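PDB 7DP1: nitroreductase family protein from Sphingopyxis sp., which probably reduces nitro groups of dinitroaniline herbicides, using NADPH as electron donor and a bound FMN as its redox cofactor. Local coordinates for residues 20-25 with 213-218; 48-53 with 148-153; 169-174 with 204-209. The protein carries 1 engineered substitution. All coordinates share one frame; numbering follows the deposited sequence.

Contact 1. Residues 20-25 with 213-218; sequences SVRAFT and NRWPVP. With FMN (flavin mononucleotide), chain C.
N213 sets its carboxamide beside its own backbone N (chi1 -66°), and a small twist at chi2 turns the edge of the amide, with both its polar atoms, to the backbone of R22 and A23. R22 also starts beside its backbone N, then runs extended from CG to NE, which carries its guanidinium away from that backbone to the flavin. The N213 amide makes two hydrogen bonds to main chain. OD1 accepts from the N of R22 at 3.0 Å, in the plane of the carbonyl. ND2 gives to the O of A23, also at 3.0 Å, on a lone pair and nearly within the plane of its own amide; D207 O is a second acceptor for ND2. With both ends of the amide engaged, its rotation is fixed. V21 crosses N213 at about a right angle, its CG1 3.6 Å from OD1. In this FMN-dependent nitroreductase fold the 20-25 loop follows helix 11-17 and serves both ends of the cofactor. The N of S20 points almost straight at phosphate O1P, 2.6 Å away, and S20 OG donates to O3P. R22 meets the pyrimidine edge of the isoalloxazine: NE binds O2 at 2.8 Å, while NH2 reaches N1 at 3.1 Å along a nearly linear bond. A positive charge beside N1 and O2 would probably stabilise the anionic reduced flavin. W215, its CG in the crowded position between backbone N and carbonyl carbon, brings CZ2 to 4.0 Å from R22 NH1, the guanidinium tilted only 15° from the indole plane. V217 CG1 lies 3.4 Å from FMN O5'.

Contact 2. Residues 48-53 with 148-153; sequences GNLQPW and PPQWAD. With FMN (flavin mononucleotide), chain D.
The first turns of helix 148-167 meet the loop that leads into strand 54-59, at the edge of an FMN pocket built across the dimer interface. P52 touches both Q150 and D153. Its ring crosses the D153 side chain at about a right angle, with P52 CG 3.5 Å from D153 CB. The same CG comes to 4.0 Å from Q150 CB, so the CG corner of the proline ring rests on residues one helical turn apart. D153 holds its carboxylate beside its own backbone N (chi1 -62°). From there OD2 passes alongside the P52 ring, 3.7 Å from CG, whereas OD1 accepts a hydrogen bond from the N of G47 and lies 3.7 Å from the C8M methyl of FMN. An alanine here would remove the carboxylate, with its bond to G47 and its contacts to the proline and flavin methyl, and would probably loosen this wall of the pocket. As in other dimeric nitroreductases, both subunits build the cofactor site: here N49 borders the ribityl chain and D153 the dimethylbenzene end, while R22 and S20 of the second subunit bind the same FMN. N49 turns away from the helix, its CG anti to the backbone N (chi1 -160°), and sets OD1 3.4 Å from FMN C5'. Q51 also turns away and folds back, NE2 giving a nearly straight bond of 3.1 Å to N49 O from above the carbonyl plane. Beyond the proline, W53 has CG in the crowded position between backbone N and carbonyl carbon, which swings CZ3 to 3.5 Å from D153 O. W53 NE1 is bound to Q42, and Q150, bent at chi2, accepts at OE1 from G147 N and donates through NE2 to I87 O of the second subunit.

Contact 3. Residues 169-174 with 204-209; sequences GLASCP and GHADEE. With FMN (flavin mononucleotide), chain C.
L170 leaves the backbone with CB 3.8 Å from G204 O, and its CG stands beside the backbone N, anti to the carbonyl carbon (chi1 -68°). With chi2 extended (159°), CD2 comes over the imidazole of H205. The methyl sits almost on the ring normal, 3.5 Å from the centroid and above the middle of the face, a CH-pi contact. H205 keeps its own CG beside its backbone N; its NE2, on the rim, makes a weak hydrogen bond to P28 O. Next to this pair the main chains join as an antiparallel, hydrogen-bonded pair, A171 with G204. The N of A171 gives to G204 O at 2.7 Å, nearly along the C=O axis, and G204 N returns a straighter bond of 3.1 Å to A171 O, from above the carbonyl plane. These bonds attach strand 171-175, outermost within this chain, to the end of strand 195-204 in the chain's four-stranded antiparallel sheet. Just before the strand, G169 is the C-prime residue of the Schellman motif that ends helix 148-167. A water donates to G169 O and accepts from A206 N, bridging the two backbones. A171 CB touches A206 CB at 3.8 Å. D207 OD1 accepts from the N of E209 in an Asx turn. Farther along the strand, P174 lays CG 3.4 Å from C9 of FMN, and its carbonyl O lies 3.0 Å from flavin C10.

Overall arrangement
Contacts 1 and 3 are neighbours, their centres about 8 Å apart on one side of the chain's centre; contact 2 lies on the opposite side, its centre about 29 Å from that of contact 1 and about 27 Å from that of contact 3. Along the chain, contact 1 closes a long loop that encloses contact 2, then contact 3. Helix 148-167 starts in contact 2 and ends at the turn into strand 171-175 of contact 3. Residues 20-25 run alongside 204-209, with probable backbone hydrogen bonds between A23 and D207 and between T25 and H205. Contacts 1 and 3 share one FMN, while contact 2 borders the other, so each chain contributes to both cofactor sites.

Contact 1. Residues 20-25 with 213-218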
loop_
_atom_site.group_PDB
_atom_site.type_symbol
_atom_site.label_atom_id
_atom_site.label_comp_id
_atom_site.label_asym_id
_atom_site.label_seq_id
_atom_site.Cartn_x
_atom_site.Cartn_y
_atom_site.Cartn_z
ATOM N N SER A 20 -14.468 1.638 -4.279
ATOM C CA SER A 20 -14.112 2.619 -5.280
ATOM C C SER A 20 -15.395 3.284 -5.777
ATOM O O SER A 20 -16.099 2.731 -6.604
ATOM C CB SER A 20 -13.331 1.960 -6.412
ATOM O OG SER A 20 -12.056 1.553 -5.921
ATOM N N VAL A 21 -15.668 4.486 -5.282
ATOM C CA VAL A 21 -16.899 5.210 -5.599
ATOM C C VAL A 21 -16.809 5.969 -6.922
ATOM O O VAL A 21 -15.893 6.771 -7.132
ATOM C CB VAL A 21 -17.245 6.185 -4.450
ATOM C CG1 VAL A 21 -18.309 7.155 -4.855
ATOM C CG2 VAL A 21 -17.660 5.392 -3.211
ATOM N N ARG A 22 -17.757 5.717 -7.817
ATOM C CA ARG A 22 -17.727 6.351 -9.137
ATOM C C ARG A 22 -18.974 7.192 -9.386
ATOM O O ARG A 22 -19.437 7.329 -10.525
ATOM C CB ARG A 22 -17.548 5.288 -10.232
ATOM C CG ARG A 22 -16.249 4.512 -10.050
ATOM C CD ARG A 22 -16.073 3.343 -11.004
ATOM N NE ARG A 22 -14.795 2.664 -10.751
ATOM C CZ ARG A 22 -14.670 1.529 -10.067
ATOM N NH1 ARG A 22 -15.746 0.932 -9.570
ATOM N NH2 ARG A 22 -13.466 0.990 -9.876
ATOM N N ALA A 23 -19.519 7.743 -8.304
ATOM C CA ALA A 23 -20.572 8.747 -8.385
ATOM C C ALA A 23 -20.648 9.555 -7.098
ATOM O O ALA A 23 -21.053 9.033 -6.046
ATOM C CB ALA A 23 -21.909 8.110 -8.676
ATOM N N PHE A 24 -20.265 10.829 -7.199
ATOM C CA PHE A 24 -20.244 11.753 -6.068
ATOM C C PHE A 24 -21.290 12.854 -6.192
ATOM O O PHE A 24 -21.578 13.336 -7.290
ATOM C CB PHE A 24 -18.867 12.413 -5.926
ATOM C CG PHE A 24 -17.734 11.446 -5.732
ATOM C CD1 PHE A 24 -17.115 10.854 -6.816
ATOM C CD2 PHE A 24 -17.263 11.155 -4.460
ATOM C CE1 PHE A 24 -16.056 9.972 -6.632
ATOM C CE2 PHE A 24 -16.215 10.277 -4.275
ATOM C CZ PHE A 24 -15.607 9.683 -5.366
ATOM N N THR A 25 -21.852 13.263 -5.062
ATOM C CA THR A 25 -22.673 14.468 -5.031
ATOM C C THR A 25 -21.691 15.636 -5.099
ATOM O O THR A 25 -20.495 15.422 -4.954
ATOM C CB THR A 25 -23.532 14.537 -3.762
ATOM O OG1 THR A 25 -22.708 14.860 -2.638
ATOM C CG2 THR A 25 -24.224 13.194 -3.508
ATOM N N ASN A 213 -22.557 2.576 -7.444
ATOM C CA ASN A 213 -22.006 2.473 -6.088
ATOM C C ASN A 213 -22.563 1.386 -5.168
ATOM O O ASN A 213 -22.177 1.335 -4.002
ATOM C CB ASN A 213 -22.192 3.802 -5.352
ATOM C CG ASN A 213 -21.381 4.926 -5.954
ATOM O OD1 ASN A 213 -20.345 4.700 -6.572
ATOM N ND2 ASN A 213 -21.846 6.155 -5.763
ATOM N N ARG A 214 -23.433 0.506 -5.654
ATOM C CA ARG A 214 -24.111 -0.393 -4.720
ATOM C C ARG A 214 -23.979 -1.886 -5.022
ATOM O O ARG A 214 -24.313 -2.725 -4.180
ATOM C CB ARG A 214 -25.605 -0.046 -4.657
ATOM C CG ARG A 214 -25.929 1.387 -4.255
ATOM C CD ARG A 214 -27.426 1.512 -3.956
ATOM N NE ARG A 214 -27.774 0.685 -2.805
ATOM C CZ ARG A 214 -28.974 0.167 -2.575
ATOM N NH1 ARG A 214 -29.965 0.364 -3.434
ATOM N NH2 ARG A 214 -29.176 -0.567 -1.489
ATOM N N TRP A 215 -23.457 -2.219 -6.196
ATOM C CA TRP A 215 -23.215 -3.614 -6.540
ATOM C C TRP A 215 -22.098 -4.199 -5.675
ATOM O O TRP A 215 -21.140 -3.508 -5.334
ATOM C CB TRP A 215 -22.880 -3.744 -8.031
ATOM C CG TRP A 215 -21.729 -2.876 -8.459
ATOM C CD1 TRP A 215 -21.790 -1.560 -8.823
ATOM C CD2 TRP A 215 -20.345 -3.247 -8.530
ATOM N NE1 TRP A 215 -20.535 -1.096 -9.141
ATOM C CE2 TRP A 215 -19.629 -2.106 -8.962
ATOM C CE3 TRP A 215 -19.645 -4.428 -8.275
ATOM C CZ2 TRP A 215 -18.246 -2.115 -9.146
ATOM C CZ3 TRP A 215 -18.268 -4.438 -8.464
ATOM C CH2 TRP A 215 -17.585 -3.284 -8.892
ATOM N N PRO A 216 -22.235 -5.477 -5.296
ATOM C CA PRO A 216 -21.239 -6.133 -4.449
ATOM C C PRO A 216 -19.964 -6.386 -5.233
ATOM O O PRO A 216 -20.025 -6.880 -6.360
ATOM C CB PRO A 216 -21.923 -7.441 -4.049
ATOM C CG PRO A 216 -22.851 -7.716 -5.168
ATOM C CD PRO A 216 -23.308 -6.397 -5.696
ATOM N N VAL A 217 -18.831 -6.001 -4.657
ATOM C CA VAL A 217 -17.553 -6.105 -5.342
ATOM C C VAL A 217 -16.826 -7.383 -4.970
ATOM O O VAL A 217 -16.469 -7.586 -3.809
ATOM C CB VAL A 217 -16.657 -4.908 -5.012
ATOM C CG1 VAL A 217 -15.429 -4.910 -5.910
ATOM C CG2 VAL A 217 -17.450 -3.610 -5.160
ATOM N N PRO A 218 -16.542 -8.216 -5.971
ATOM C CA PRO A 218 -15.963 -9.547 -5.753
ATOM C C PRO A 218 -14.515 -9.538 -5.278
ATOM O O PRO A 218 -13.764 -8.626 -5.595
ATOM C CB PRO A 218 -16.070 -10.204 -7.134
ATOM C CG PRO A 218 -16.138 -9.071 -8.101
ATOM C CD PRO A 218 -16.821 -7.940 -7.392
HETATM N N1 FMN C . -10.880 2.352 -10.786
HETATM C C2 FMN C . -11.268 3.030 -11.924
HETATM O O2 FMN C . -12.433 2.995 -12.300
HETATM N N3 FMN C . -10.355 3.753 -12.659
HETATM C C4 FMN C . -9.038 3.816 -12.270
HETATM O O4 FMN C . -8.236 4.490 -12.941
HETATM C C4A FMN C . -8.646 3.119 -11.127
HETATM N N5 FMN C . -7.334 3.150 -10.711
HETATM C C5A FMN C . -6.934 2.484 -9.569
HETATM C C6 FMN C . -5.599 2.556 -9.179
HETATM C C7 FMN C . -5.174 1.894 -8.043
HETATM C C7M FMN C . -3.747 1.965 -7.596
HETATM C C8 FMN C . -6.080 1.160 -7.293
HETATM C C8M FMN C . -5.564 0.480 -6.057
HETATM C C9 FMN C . -7.420 1.080 -7.678
HETATM C C9A FMN C . -7.855 1.744 -8.827
HETATM N N10 FMN C . -9.174 1.697 -9.253
HETATM C C10 FMN C . -9.566 2.380 -10.394
HETATM C "C1'" FMN C . -10.212 0.945 -8.483
HETATM C "C2'" FMN C . -10.181 -0.570 -8.660
HETATM O "O2'" FMN C . -10.812 -0.914 -9.867
HETATM C "C3'" FMN C . -10.944 -1.193 -7.495
HETATM O "O3'" FMN C . -10.146 -1.010 -6.344
HETATM C "C4'" FMN C . -11.207 -2.688 -7.647
HETATM O "O4'" FMN C . -12.075 -3.001 -8.722
HETATM C "C5'" FMN C . -11.870 -3.166 -6.378
HETATM O "O5'" FMN C . -13.080 -2.462 -6.239
HETATM P P FMN C . -13.334 -1.723 -4.833
HETATM O O1P FMN C . -14.539 -0.837 -4.968
HETATM O O2P FMN C . -13.546 -2.772 -3.755
HETATM O O3P FMN C . -12.102 -0.907 -4.487
#

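Contact 2. Residues 48-53 with 148-153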
loop_
_atom_site.group_PDB
_atom_site.type_symbol
_atom_site.label_atom_id
_atom_site.label_comp_id
_atom_site.label_asym_id
_atom_site.label_seq_id
_atom_site.Cartn_x
_atom_site.Cartn_y
_atom_site.Cartn_z
ATOM N N GLY A 48 12.403 2.124 6.363
ATOM C CA GLY A 48 13.376 3.084 6.863
ATOM C C GLY A 48 12.737 4.382 7.341
ATOM O O GLY A 48 13.425 5.384 7.529
ATOM N N ASN A 49 11.421 4.352 7.552
ATOM C CA ASN A 49 10.635 5.548 7.844
ATOM C C ASN A 49 10.873 6.630 6.790
ATOM O O ASN A 49 10.756 7.817 7.080
ATOM C CB ASN A 49 10.961 6.100 9.242
ATOM C CG ASN A 49 9.864 7.024 9.789
ATOM O OD1 ASN A 49 8.666 6.783 9.589
ATOM N ND2 ASN A 49 10.279 8.101 10.464
ATOM N N LEU A 50 11.176 6.225 5.559
ATOM C CA LEU A 50 11.396 7.218 4.499
ATOM C C LEU A 50 10.171 8.079 4.207
ATOM O O LEU A 50 10.331 9.218 3.793
ATOM C CB LEU A 50 11.863 6.562 3.208
ATOM C CG LEU A 50 13.318 6.103 3.144
ATOM C CD1 LEU A 50 13.649 5.699 1.715
ATOM C CD2 LEU A 50 14.273 7.177 3.634
ATOM N N GLN A 51 8.960 7.551 4.406
ATOM C CA GLN A 51 7.748 8.307 4.089
ATOM C C GLN A 51 7.804 8.903 2.664
ATOM O O GLN A 51 7.722 10.114 2.493
ATOM C CB GLN A 51 7.534 9.447 5.105
ATOM C CG GLN A 51 7.387 8.968 6.557
ATOM C CD GLN A 51 7.691 10.066 7.556
ATOM O OE1 GLN A 51 6.850 10.932 7.837
ATOM N NE2 GLN A 51 8.918 10.074 8.056
ATOM N N PRO A 52 7.953 8.050 1.650
ATOM C CA PRO A 52 8.264 8.565 0.303
ATOM C C PRO A 52 7.086 9.230 -0.425
ATOM O O PRO A 52 7.313 9.829 -1.479
ATOM C CB PRO A 52 8.742 7.308 -0.438
ATOM C CG PRO A 52 7.952 6.172 0.233
ATOM C CD PRO A 52 7.826 6.580 1.686
ATOM N N TRP A 53 5.871 9.143 0.117
ATOM C CA TRP A 53 4.698 9.717 -0.529
ATOM C C TRP A 53 4.651 11.251 -0.543
ATOM O O TRP A 53 4.980 11.914 0.441
ATOM C CB TRP A 53 3.412 9.186 0.118
ATOM C CG TRP A 53 3.353 9.268 1.599
ATOM C CD1 TRP A 53 2.898 10.316 2.351
ATOM C CD2 TRP A 53 3.750 8.248 2.528
ATOM N NE1 TRP A 53 2.994 10.013 3.687
ATOM C CE2 TRP A 53 3.517 8.752 3.822
ATOM C CE3 TRP A 53 4.280 6.953 2.386
ATOM C CZ2 TRP A 53 3.807 8.014 4.979
ATOM C CZ3 TRP A 53 4.551 6.208 3.537
ATOM C CH2 TRP A 53 4.318 6.746 4.816
ATOM N N PRO A 148 10.392 -0.004 -6.279
ATOM C CA PRO A 148 9.199 -0.806 -5.982
ATOM C C PRO A 148 8.849 -0.903 -4.471
ATOM O O PRO A 148 7.691 -0.682 -4.126
ATOM C CB PRO A 148 9.568 -2.188 -6.562
ATOM C CG PRO A 148 10.473 -1.868 -7.711
ATOM C CD PRO A 148 11.302 -0.686 -7.222
ATOM N N PRO A 149 9.825 -1.190 -3.580
ATOM C CA PRO A 149 9.417 -1.156 -2.170
ATOM C C PRO A 149 8.902 0.224 -1.720
ATOM O O PRO A 149 8.091 0.295 -0.798
ATOM C CB PRO A 149 10.708 -1.489 -1.423
ATOM C CG PRO A 149 11.797 -0.999 -2.338
ATOM C CD PRO A 149 11.287 -1.354 -3.716
ATOM N N GLN A 150 9.415 1.312 -2.299
ATOM C CA GLN A 150 8.889 2.612 -1.908
ATOM C C GLN A 150 7.481 2.798 -2.479
ATOM O O GLN A 150 6.641 3.472 -1.892
ATOM C CB GLN A 150 9.809 3.744 -2.341
ATOM C CG GLN A 150 11.026 3.902 -1.445
ATOM C CD GLN A 150 12.080 2.861 -1.717
ATOM O OE1 GLN A 150 12.391 2.572 -2.867
ATOM N NE2 GLN A 150 12.656 2.308 -0.660
ATOM N N TRP A 151 7.230 2.201 -3.634
ATOM C CA TRP A 151 5.893 2.216 -4.162
ATOM C C TRP A 151 4.947 1.478 -3.233
ATOM O O TRP A 151 3.821 1.909 -3.056
ATOM C CB TRP A 151 5.864 1.629 -5.580
ATOM C CG TRP A 151 6.305 2.677 -6.573
ATOM C CD1 TRP A 151 7.491 3.362 -6.567
ATOM C CD2 TRP A 151 5.552 3.199 -7.671
ATOM N NE1 TRP A 151 7.529 4.258 -7.604
ATOM C CE2 TRP A 151 6.350 4.177 -8.299
ATOM C CE3 TRP A 151 4.296 2.918 -8.198
ATOM C CZ2 TRP A 151 5.919 4.885 -9.421
ATOM C CZ3 TRP A 151 3.869 3.618 -9.308
ATOM C CH2 TRP A 151 4.681 4.593 -9.910
ATOM N N ALA A 152 5.405 0.400 -2.594
ATOM C CA ALA A 152 4.521 -0.284 -1.644
ATOM C C ALA A 152 4.235 0.628 -0.443
ATOM O O ALA A 152 3.106 0.659 0.047
ATOM C CB ALA A 152 5.118 -1.634 -1.195
ATOM N N ASP A 153 5.245 1.388 -0.000
ATOM C CA ASP A 153 5.078 2.387 1.063
ATOM C C ASP A 153 3.972 3.367 0.695
ATOM O O ASP A 153 3.164 3.738 1.529
ATOM C CB ASP A 153 6.362 3.195 1.309
ATOM C CG ASP A 153 7.544 2.355 1.765
ATOM O OD1 ASP A 153 7.348 1.252 2.324
ATOM O OD2 ASP A 153 8.696 2.846 1.597
HETATM N N1 FMN D . 11.834 -2.408 10.498
HETATM C C2 FMN D . 12.895 -3.192 10.872
HETATM O O2 FMN D . 13.341 -3.079 12.007
HETATM N N3 FMN D . 13.443 -4.105 9.992
HETATM C C4 FMN D . 12.941 -4.263 8.719
HETATM O O4 FMN D . 13.460 -5.106 7.964
HETATM C C4A FMN D . 11.862 -3.457 8.332
HETATM N N5 FMN D . 11.313 -3.552 7.074
HETATM C C5A FMN D . 10.224 -2.781 6.723
HETATM C C6 FMN D . 9.679 -2.912 5.459
HETATM C C7 FMN D . 8.587 -2.132 5.096
HETATM C C7M FMN D . 7.990 -2.300 3.734
HETATM C C8 FMN D . 8.043 -1.219 5.990
HETATM C C8M FMN D . 6.832 -0.410 5.606
HETATM C C9 FMN D . 8.591 -1.088 7.256
HETATM C C9A FMN D . 9.679 -1.877 7.625
HETATM N N10 FMN D . 10.247 -1.758 8.883
HETATM C C10 FMN D . 11.317 -2.542 9.231
HETATM C "C1'" FMN D . 9.698 -0.806 9.911
HETATM C "C2'" FMN D . 10.062 0.647 9.624
HETATM O "O2'" FMN D . 11.377 0.919 10.043
HETATM C "C3'" FMN D . 9.061 1.519 10.382
HETATM O "O3'" FMN D . 7.767 1.322 9.855
HETATM C "C4'" FMN D . 9.385 3.011 10.355
HETATM O "O4'" FMN D . 10.593 3.196 11.070
HETATM C "C5'" FMN D . 8.263 3.740 11.094
HETATM O "O5'" FMN D . 8.140 3.209 12.417
HETATM P P FMN D . 6.723 2.634 12.960
HETATM O O1P FMN D . 7.025 2.008 14.311
HETATM O O2P FMN D . 5.679 3.702 13.135
HETATM O O3P FMN D . 6.191 1.677 11.926
#

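Contact 3. Residues 169-174 with 204-209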
loop_
_atom_site.group_PDB
_atom_site.type_symbol
_atom_site.label_atom_id
_atom_site.label_comp_id
_atom_site.label_asym_id
_atom_site.label_seq_id
_atom_site.Cartn_x
_atom_site.Cartn_y
_atom_site.Cartn_z
ATOM N N GLY A 169 -17.018 9.702 6.795
ATOM C CA GLY A 169 -18.178 9.918 5.956
ATOM C C GLY A 169 -17.867 10.370 4.539
ATOM O O GLY A 169 -18.781 10.712 3.787
ATOM N N LEU A 170 -16.595 10.367 4.152
ATOM C CA LEU A 170 -16.260 10.737 2.778
ATOM C C LEU A 170 -15.965 9.482 1.992
ATOM O O LEU A 170 -15.820 8.405 2.569
ATOM C CB LEU A 170 -15.063 11.682 2.721
ATOM C CG LEU A 170 -15.256 13.094 3.283
ATOM C CD1 LEU A 170 -13.915 13.705 3.617
ATOM C CD2 LEU A 170 -16.020 13.982 2.298
ATOM N N ALA A 171 -15.828 9.621 0.679
ATOM C CA ALA A 171 -15.558 8.461 -0.147
ATOM C C ALA A 171 -14.451 8.796 -1.107
ATOM O O ALA A 171 -14.073 9.968 -1.237
ATOM C CB ALA A 171 -16.803 8.019 -0.894
ATOM N N SER A 172 -13.945 7.778 -1.793
ATOM C CA SER A 172 -12.923 8.019 -2.790
ATOM C C SER A 172 -12.871 6.977 -3.892
ATOM O O SER A 172 -13.495 5.918 -3.817
ATOM C CB SER A 172 -11.563 8.134 -2.113
ATOM O OG SER A 172 -11.105 6.864 -1.689
ATOM N N CYS A 173 -12.123 7.317 -4.933
ATOM C CA CYS A 173 -11.804 6.395 -5.999
ATOM C C CYS A 173 -10.334 6.547 -6.322
ATOM O O CYS A 173 -9.932 7.585 -6.834
ATOM C CB CYS A 173 -12.648 6.683 -7.252
ATOM S SG CYS A 173 -12.520 5.339 -8.488
ATOM N N PRO A 174 -9.517 5.529 -6.011
ATOM C CA PRO A 174 -8.136 5.567 -6.501
ATOM C C PRO A 174 -8.159 5.465 -8.024
ATOM O O PRO A 174 -8.996 4.748 -8.566
ATOM C CB PRO A 174 -7.492 4.346 -5.847
ATOM C CG PRO A 174 -8.645 3.437 -5.530
ATOM C CD PRO A 174 -9.815 4.293 -5.257
ATOM N N GLY A 204 -14.616 12.790 -2.386
ATOM C CA GLY A 204 -15.872 13.500 -2.208
ATOM C C GLY A 204 -16.903 12.727 -1.413
ATOM O O GLY A 204 -16.585 11.702 -0.784
ATOM N N HIS A 205 -18.137 13.232 -1.434
ATOM C CA HIS A 205 -19.254 12.607 -0.757
ATOM C C HIS A 205 -19.943 11.654 -1.727
ATOM O O HIS A 205 -20.343 12.062 -2.821
ATOM C CB HIS A 205 -20.241 13.670 -0.260
ATOM C CG HIS A 205 -19.686 14.573 0.800
ATOM N ND1 HIS A 205 -19.826 14.319 2.148
ATOM C CD2 HIS A 205 -18.987 15.731 0.706
ATOM C CE1 HIS A 205 -19.250 15.288 2.839
ATOM N NE2 HIS A 205 -18.730 16.154 1.990
ATOM N N ALA A 206 -20.088 10.395 -1.333
ATOM C CA ALA A 206 -20.692 9.387 -2.206
ATOM C C ALA A 206 -22.182 9.620 -2.497
ATOM O O ALA A 206 -22.963 9.910 -1.592
ATOM C CB ALA A 206 -20.500 8.014 -1.605
ATOM N N ASP A 207 -22.568 9.466 -3.762
ATOM C CA ASP A 207 -23.987 9.416 -4.128
ATOM C C ASP A 207 -24.496 8.029 -3.763
ATOM O O ASP A 207 -24.373 7.083 -4.538
ATOM C CB ASP A 207 -24.192 9.715 -5.624
ATOM C CG ASP A 207 -25.646 9.558 -6.083
ATOM O OD1 ASP A 207 -26.511 9.134 -5.283
ATOM O OD2 ASP A 207 -25.926 9.889 -7.260
ATOM N N GLU A 208 -25.129 7.931 -2.601
ATOM C CA GLU A 208 -25.392 6.637 -1.997
ATOM C C GLU A 208 -26.666 5.990 -2.537
ATOM O O GLU A 208 -27.184 5.036 -1.957
ATOM C CB GLU A 208 -25.458 6.802 -0.483
ATOM C CG GLU A 208 -25.811 8.222 -0.064
ATOM C CD GLU A 208 -25.385 8.540 1.355
ATOM O OE1 GLU A 208 -25.392 7.621 2.203
ATOM O OE2 GLU A 208 -25.049 9.714 1.625
ATOM N N GLU A 209 -27.140 6.495 -3.673
ATOM C CA GLU A 209 -28.241 5.872 -4.403
ATOM C C GLU A 209 -27.812 5.499 -5.810
ATOM O O GLU A 209 -28.602 4.982 -6.592
ATOM C CB GLU A 209 -29.461 6.799 -4.472
ATOM C CG GLU A 209 -30.113 7.037 -3.142
ATOM C CD GLU A 209 -30.567 5.735 -2.501
ATOM O OE1 GLU A 209 -31.087 4.858 -3.226
ATOM O OE2 GLU A 209 -30.378 5.574 -1.276
HETATM N N1 FMN C . -10.880 2.352 -10.786
HETATM C C2 FMN C . -11.268 3.030 -11.924
HETATM O O2 FMN C . -12.433 2.995 -12.300
HETATM N N3 FMN C . -10.355 3.753 -12.659
HETATM C C4 FMN C . -9.038 3.816 -12.270
HETATM O O4 FMN C . -8.236 4.490 -12.941
HETATM C C4A FMN C . -8.646 3.119 -11.127
HETATM N N5 FMN C . -7.334 3.150 -10.711
HETATM C C5A FMN C . -6.934 2.484 -9.569
HETATM C C6 FMN C . -5.599 2.556 -9.179
HETATM C C7 FMN C . -5.174 1.894 -8.043
HETATM C C7M FMN C . -3.747 1.965 -7.596
HETATM C C8 FMN C . -6.080 1.160 -7.293
HETATM C C8M FMN C . -5.564 0.480 -6.057
HETATM C C9 FMN C . -7.420 1.080 -7.678
HETATM C C9A FMN C . -7.855 1.744 -8.827
HETATM N N10 FMN C . -9.174 1.697 -9.253
HETATM C C10 FMN C . -9.566 2.380 -10.394
HETATM C "C1'" FMN C . -10.212 0.945 -8.483
HETATM C "C2'" FMN C . -10.181 -0.570 -8.660
HETATM O "O2'" FMN C . -10.812 -0.914 -9.867
HETATM C "C3'" FMN C . -10.944 -1.193 -7.495
HETATM O "O3'" FMN C . -10.146 -1.010 -6.344
HETATM C "C4'" FMN C . -11.207 -2.688 -7.647
HETATM O "O4'" FMN C . -12.075 -3.001 -8.722
HETATM C "C5'" FMN C . -11.870 -3.166 -6.378
HETATM O "O5'" FMN C . -13.080 -2.462 -6.239
HETATM P P FMN C . -13.334 -1.723 -4.833
HETATM O O1P FMN C . -14.539 -0.837 -4.968
HETATM O O2P FMN C . -13.546 -2.772 -3.755
HETATM O O3P FMN C . -12.102 -0.907 -4.487
HETATM O O HOH W 1 -19.831 9.820 1.429
#